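Local coordinates for protein NAD-dependent L-serine dehydrogenase (Pseudomonas aeruginosa, PDB 3OBB) that catalyses the NAD-dependent oxidation of L-serine and methyl-L-serine, works as a homotetramer, and has only low activity toward beta-hydroxyisobutyrate, at residues L180-A192 against R285-T297. Numbering follows the deposited sequence.
Sequences LAVLMIGTAEAMA and RDFSVVQKLFDPT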
loop_
_atom_site.group_PDB
_atom_site.type_symbol
_atom_site.label_atom_id
_atom_site.label_comp_id
_atom_site.label_asym_id
_atom_site.label_seq_id
_atom_site.Cartn_x
_atom_site.Cartn_y
_atom_site.Cartn_z
ATOM N N LEU A 180 -11.389 -10.264 5.789
ATOM C CA LEU A 180 -11.210 -11.488 4.984
ATOM C C LEU A 180 -10.329 -11.260 3.751
ATOM O O LEU A 180 -9.485 -12.100 3.420
ATOM C CB LEU A 180 -12.563 -12.031 4.500
ATOM C CG LEU A 180 -12.563 -13.170 3.460
ATOM C CD1 LEU A 180 -11.715 -14.354 3.860
ATOM C CD2 LEU A 180 -14.037 -13.615 3.024
ATOM N N ALA A 181 -10.525 -10.130 3.084
ATOM C CA ALA A 181 -9.799 -9.852 1.875
ATOM C C ALA A 181 -8.338 -9.689 2.227
ATOM O O ALA A 181 -7.462 -10.203 1.553
ATOM C CB ALA A 181 -10.336 -8.575 1.185
ATOM N N VAL A 182 -8.076 -8.947 3.292
ATOM C CA VAL A 182 -6.712 -8.740 3.786
ATOM C C VAL A 182 -6.078 -10.066 4.161
ATOM O O VAL A 182 -4.934 -10.325 3.769
ATOM C CB VAL A 182 -6.761 -7.815 4.993
ATOM C CG1 VAL A 182 -5.450 -7.826 5.794
ATOM C CG2 VAL A 182 -7.212 -6.405 4.526
ATOM N N LEU A 183 -6.795 -10.928 4.908
ATOM C CA LEU A 183 -6.136 -12.176 5.286
ATOM C C LEU A 183 -5.924 -13.126 4.116
ATOM O O LEU A 183 -4.958 -13.913 4.116
ATOM C CB LEU A 183 -6.795 -12.876 6.497
ATOM C CG LEU A 183 -8.212 -13.299 6.397
ATOM C CD1 LEU A 183 -8.233 -14.695 5.731
ATOM C CD2 LEU A 183 -8.837 -13.300 7.826
HETATM N N MSE A 184 -6.811 -13.036 3.135
HETATM C CA MSE A 184 -6.691 -13.846 1.924
HETATM C C MSE A 184 -5.488 -13.422 1.050
HETATM O O MSE A 184 -4.705 -14.256 0.552
HETATM C CB MSE A 184 -7.999 -13.865 1.108
HETATM C CG MSE A 184 -7.882 -14.662 -0.197
HETATM SE SE MSE A 184 -7.590 -16.591 0.114
HETATM C CE MSE A 184 -9.352 -17.161 0.645
ATOM N N ILE A 185 -5.296 -12.128 0.884
ATOM C CA ILE A 185 -4.123 -11.696 0.111
ATOM C C ILE A 185 -2.853 -11.957 0.901
ATOM O O ILE A 185 -1.860 -12.453 0.353
ATOM C CB ILE A 185 -4.238 -10.221 -0.315
ATOM C CG1 ILE A 185 -5.545 -10.038 -1.092
ATOM C CG2 ILE A 185 -3.030 -9.819 -1.195
ATOM C CD1 ILE A 185 -5.753 -8.616 -1.622
ATOM N N GLY A 186 -2.898 -11.642 2.203
ATOM C CA GLY A 186 -1.814 -11.970 3.101
ATOM C C GLY A 186 -1.430 -13.436 2.933
ATOM O O GLY A 186 -0.259 -13.753 2.755
ATOM N N THR A 187 -2.405 -14.335 2.968
ATOM C CA THR A 187 -2.145 -15.763 2.870
ATOM C C THR A 187 -1.540 -16.187 1.501
ATOM O O THR A 187 -0.535 -16.910 1.430
ATOM C CB THR A 187 -3.414 -16.608 3.260
ATOM O OG1 THR A 187 -3.864 -16.245 4.593
ATOM C CG2 THR A 187 -3.079 -18.122 3.229
ATOM N N ALA A 188 -2.112 -15.674 0.423
ATOM C CA ALA A 188 -1.646 -15.974 -0.920
ATOM C C ALA A 188 -0.201 -15.508 -1.122
ATOM O O ALA A 188 0.606 -16.188 -1.774
ATOM C CB ALA A 188 -2.559 -15.300 -1.927
ATOM N N GLU A 189 0.122 -14.334 -0.586
ATOM C CA GLU A 189 1.453 -13.781 -0.761
ATOM C C GLU A 189 2.474 -14.542 0.096
ATOM O O GLU A 189 3.641 -14.705 -0.313
ATOM C CB GLU A 189 1.457 -12.272 -0.443
ATOM C CG GLU A 189 1.866 -11.904 0.949
ATOM C CD GLU A 189 1.872 -10.360 1.188
ATOM O OE1 GLU A 189 1.454 -9.598 0.283
ATOM O OE2 GLU A 189 2.319 -9.938 2.283
ATOM N N ALA A 190 2.035 -14.985 1.280
ATOM C CA ALA A 190 2.908 -15.762 2.180
ATOM C C ALA A 190 3.188 -17.132 1.565
ATOM O O ALA A 190 4.337 -17.562 1.529
ATOM C CB ALA A 190 2.274 -15.903 3.556
HETATM N N MSE A 191 2.159 -17.793 1.041
HETATM C CA MSE A 191 2.308 -19.112 0.386
HETATM C C MSE A 191 3.292 -19.037 -0.780
HETATM O O MSE A 191 4.175 -19.890 -0.937
HETATM C CB MSE A 191 0.946 -19.629 -0.138
HETATM C CG MSE A 191 -0.093 -20.016 0.954
HETATM SE SE MSE A 191 0.491 -21.535 2.031
HETATM C CE MSE A 191 0.694 -22.880 0.604
ATOM N N ALA A 192 3.161 -17.990 -1.581
ATOM C CA ALA A 192 3.991 -17.813 -2.778
ATOM C C ALA A 192 5.431 -17.511 -2.388
ATOM O O ALA A 192 6.371 -18.052 -2.962
ATOM C CB ALA A 192 3.403 -16.689 -3.657
ATOM N N ARG A 285 -14.131 -15.391 -11.182
ATOM C CA ARG A 285 -13.410 -16.459 -10.495
ATOM C C ARG A 285 -13.636 -16.302 -8.993
ATOM O O ARG A 285 -14.021 -15.208 -8.498
ATOM C CB ARG A 285 -11.903 -16.468 -10.852
ATOM C CG ARG A 285 -11.615 -16.631 -12.359
ATOM C CD ARG A 285 -11.081 -18.046 -12.697
ATOM N NE ARG A 285 -10.483 -18.060 -14.038
ATOM C CZ ARG A 285 -9.442 -18.799 -14.409
ATOM N NH1 ARG A 285 -8.847 -19.625 -13.553
ATOM N NH2 ARG A 285 -8.995 -18.714 -15.659
ATOM N N ASP A 286 -13.414 -17.392 -8.262
ATOM C CA ASP A 286 -13.442 -17.311 -6.807
ATOM C C ASP A 286 -12.391 -16.291 -6.326
ATOM O O ASP A 286 -11.296 -16.204 -6.903
ATOM C CB ASP A 286 -13.146 -18.668 -6.182
ATOM C CG ASP A 286 -12.945 -18.557 -4.682
ATOM O OD1 ASP A 286 -13.986 -18.368 -3.983
ATOM O OD2 ASP A 286 -11.758 -18.605 -4.215
ATOM N N PHE A 287 -12.705 -15.538 -5.267
ATOM C CA PHE A 287 -11.830 -14.445 -4.840
ATOM C C PHE A 287 -10.416 -14.922 -4.459
ATOM O O PHE A 287 -9.496 -14.128 -4.465
ATOM C CB PHE A 287 -12.476 -13.618 -3.700
ATOM C CG PHE A 287 -12.523 -14.335 -2.368
ATOM C CD1 PHE A 287 -13.238 -15.536 -2.222
ATOM C CD2 PHE A 287 -11.811 -13.835 -1.266
ATOM C CE1 PHE A 287 -13.281 -16.204 -0.983
ATOM C CE2 PHE A 287 -11.844 -14.480 -0.026
ATOM C CZ PHE A 287 -12.573 -15.666 0.124
ATOM N N SER A 288 -10.222 -16.205 -4.127
ATOM C CA SER A 288 -8.852 -16.690 -3.857
ATOM C C SER A 288 -7.936 -16.713 -5.096
ATOM O O SER A 288 -6.733 -16.937 -4.976
ATOM C CB SER A 288 -8.843 -18.025 -3.069
ATOM O OG SER A 288 -9.290 -19.121 -3.845
ATOM N N VAL A 289 -8.504 -16.434 -6.268
ATOM C CA VAL A 289 -7.765 -16.248 -7.536
ATOM C C VAL A 289 -6.695 -15.147 -7.421
ATOM O O VAL A 289 -5.737 -15.078 -8.228
ATOM C CB VAL A 289 -8.731 -15.970 -8.720
ATOM C CG1 VAL A 289 -9.220 -14.482 -8.725
ATOM C CG2 VAL A 289 -8.082 -16.350 -10.045
ATOM N N VAL A 290 -6.805 -14.354 -6.355
ATOM C CA VAL A 290 -5.774 -13.376 -6.036
ATOM C C VAL A 290 -4.402 -14.064 -5.977
ATOM O O VAL A 290 -3.397 -13.417 -6.228
ATOM C CB VAL A 290 -6.151 -12.587 -4.732
ATOM C CG1 VAL A 290 -5.930 -13.428 -3.471
ATOM C CG2 VAL A 290 -5.437 -11.237 -4.644
ATOM N N GLN A 291 -4.380 -15.372 -5.667
ATOM C CA GLN A 291 -3.152 -16.196 -5.710
ATOM C C GLN A 291 -2.340 -15.997 -6.993
ATOM O O GLN A 291 -1.123 -16.003 -6.956
ATOM C CB GLN A 291 -3.466 -17.705 -5.511
ATOM C CG GLN A 291 -2.211 -18.602 -5.242
ATOM C CD GLN A 291 -1.493 -18.232 -3.943
ATOM O OE1 GLN A 291 -1.823 -18.734 -2.876
ATOM N NE2 GLN A 291 -0.504 -17.356 -4.037
ATOM N N LYS A 292 -3.023 -15.812 -8.123
ATOM C CA LYS A 292 -2.397 -15.694 -9.434
ATOM C C LYS A 292 -1.495 -14.448 -9.574
ATOM O O LYS A 292 -0.509 -14.446 -10.354
ATOM C CB LYS A 292 -3.483 -15.652 -10.506
ATOM C CG LYS A 292 -4.221 -16.979 -10.712
ATOM C CD LYS A 292 -4.875 -16.993 -12.100
ATOM C CE LYS A 292 -5.719 -18.242 -12.337
ATOM N NZ LYS A 292 -4.752 -19.321 -12.710
ATOM N N LEU A 293 -1.842 -13.387 -8.859
ATOM C CA LEU A 293 -0.937 -12.227 -8.779
ATOM C C LEU A 293 0.489 -12.621 -8.342
ATOM O O LEU A 293 1.480 -12.083 -8.859
ATOM C CB LEU A 293 -1.505 -11.170 -7.822
ATOM C CG LEU A 293 -2.766 -10.419 -8.286
ATOM C CD1 LEU A 293 -3.083 -9.307 -7.290
ATOM C CD2 LEU A 293 -2.556 -9.850 -9.687
ATOM N N PHE A 294 0.588 -13.605 -7.444
ATOM C CA PHE A 294 1.874 -13.969 -6.815
ATOM C C PHE A 294 2.542 -15.221 -7.344
ATOM O O PHE A 294 3.752 -15.389 -7.154
ATOM C CB PHE A 294 1.689 -14.105 -5.303
ATOM C CG PHE A 294 0.936 -12.968 -4.699
ATOM C CD1 PHE A 294 -0.383 -13.135 -4.297
ATOM C CD2 PHE A 294 1.539 -11.726 -4.568
ATOM C CE1 PHE A 294 -1.090 -12.092 -3.742
ATOM C CE2 PHE A 294 0.833 -10.658 -4.025
ATOM C CZ PHE A 294 -0.488 -10.844 -3.618
ATOM N N ASP A 295 1.758 -16.109 -7.961
ATOM C CA ASP A 295 2.224 -17.458 -8.361
ATOM C C ASP A 295 2.415 -17.433 -9.855
ATOM O O ASP A 295 1.435 -17.324 -10.606
ATOM C CB ASP A 295 1.198 -18.535 -7.963
ATOM C CG ASP A 295 1.575 -19.962 -8.415
ATOM O OD1 ASP A 295 0.683 -20.842 -8.199
ATOM O OD2 ASP A 295 2.710 -20.235 -8.935
ATOM N N PRO A 296 3.688 -17.526 -10.293
ATOM C CA PRO A 296 4.053 -17.407 -11.707
ATOM C C PRO A 296 3.715 -18.653 -12.522
ATOM O O PRO A 296 3.530 -18.566 -13.734
ATOM C CB PRO A 296 5.567 -17.208 -11.657
ATOM C CG PRO A 296 6.017 -17.932 -10.378
ATOM C CD PRO A 296 4.867 -17.741 -9.415
ATOM N N THR A 297 3.618 -19.796 -11.859
ATOM C CA THR A 297 3.479 -21.073 -12.555
ATOM C C THR A 297 2.015 -21.492 -12.640
ATOM O O THR A 297 1.705 -22.686 -12.603
ATOM C CB THR A 297 4.255 -22.201 -11.828
ATOM O OG1 THR A 297 3.515 -22.597 -10.665
ATOM C CG2 THR A 297 5.671 -21.741 -11.413
#
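The F294 ring lies between E189 CB, centred over one face 3.9 Å from the centroid in a CH-pi contact, and L293 CB of its own segment, over the other. I185 CG2 comes to the ring edge near its plane, 3.7 Å from F294 CZ, while A188 CB approaches obliquely and A192 CB presses on F294 CB. F294 thus sits as a knob in a hole formed by I185, A188, E189 and A192. The second flat group, F287, is met obliquely at its CE2-CZ side. L180, whose CG stands anti to the backbone N (chi1 170°), directs its branched end there, with CG 3.8 Å from F287 CE2. Selenomethionine M184 is bent at both chi2 and chi3, which brings CE to 3.6 Å from F287 CZ and lays SE against S288 CB; the selenium also makes an oblique Met-aromatic contact with the F287 ring. Between the two rings V290 divides its methyls, CG1 to M184 CG and CG2 to I185 CG1.

One polar bond crosses this apolar seam. Q291 NE2 donates to A188 O (2.8 Å, N-H...O 164°) from above the carbonyl plane, with the acceptor close to the amide plane. The same oxygen takes the helical bond from A192 N on its opposite face, so the side chain adds to the helix bonding without displacing it. At the start of the second segment, D286 OD2 accepts from S288 N, which makes an Asx turn, and also from S288 OG, and D286 OD1 is held by Y221 and F241.

The carboxylate of E189 binds M266 N and G267 N of a second subunit. The arrangement illustrates an all-helical C-terminal domain of the 3-hydroxyisobutyrate dehydrogenase family: the chain's last turns run alongside helix 168-196 in the same direction, and that long helix also carries the active-site K173.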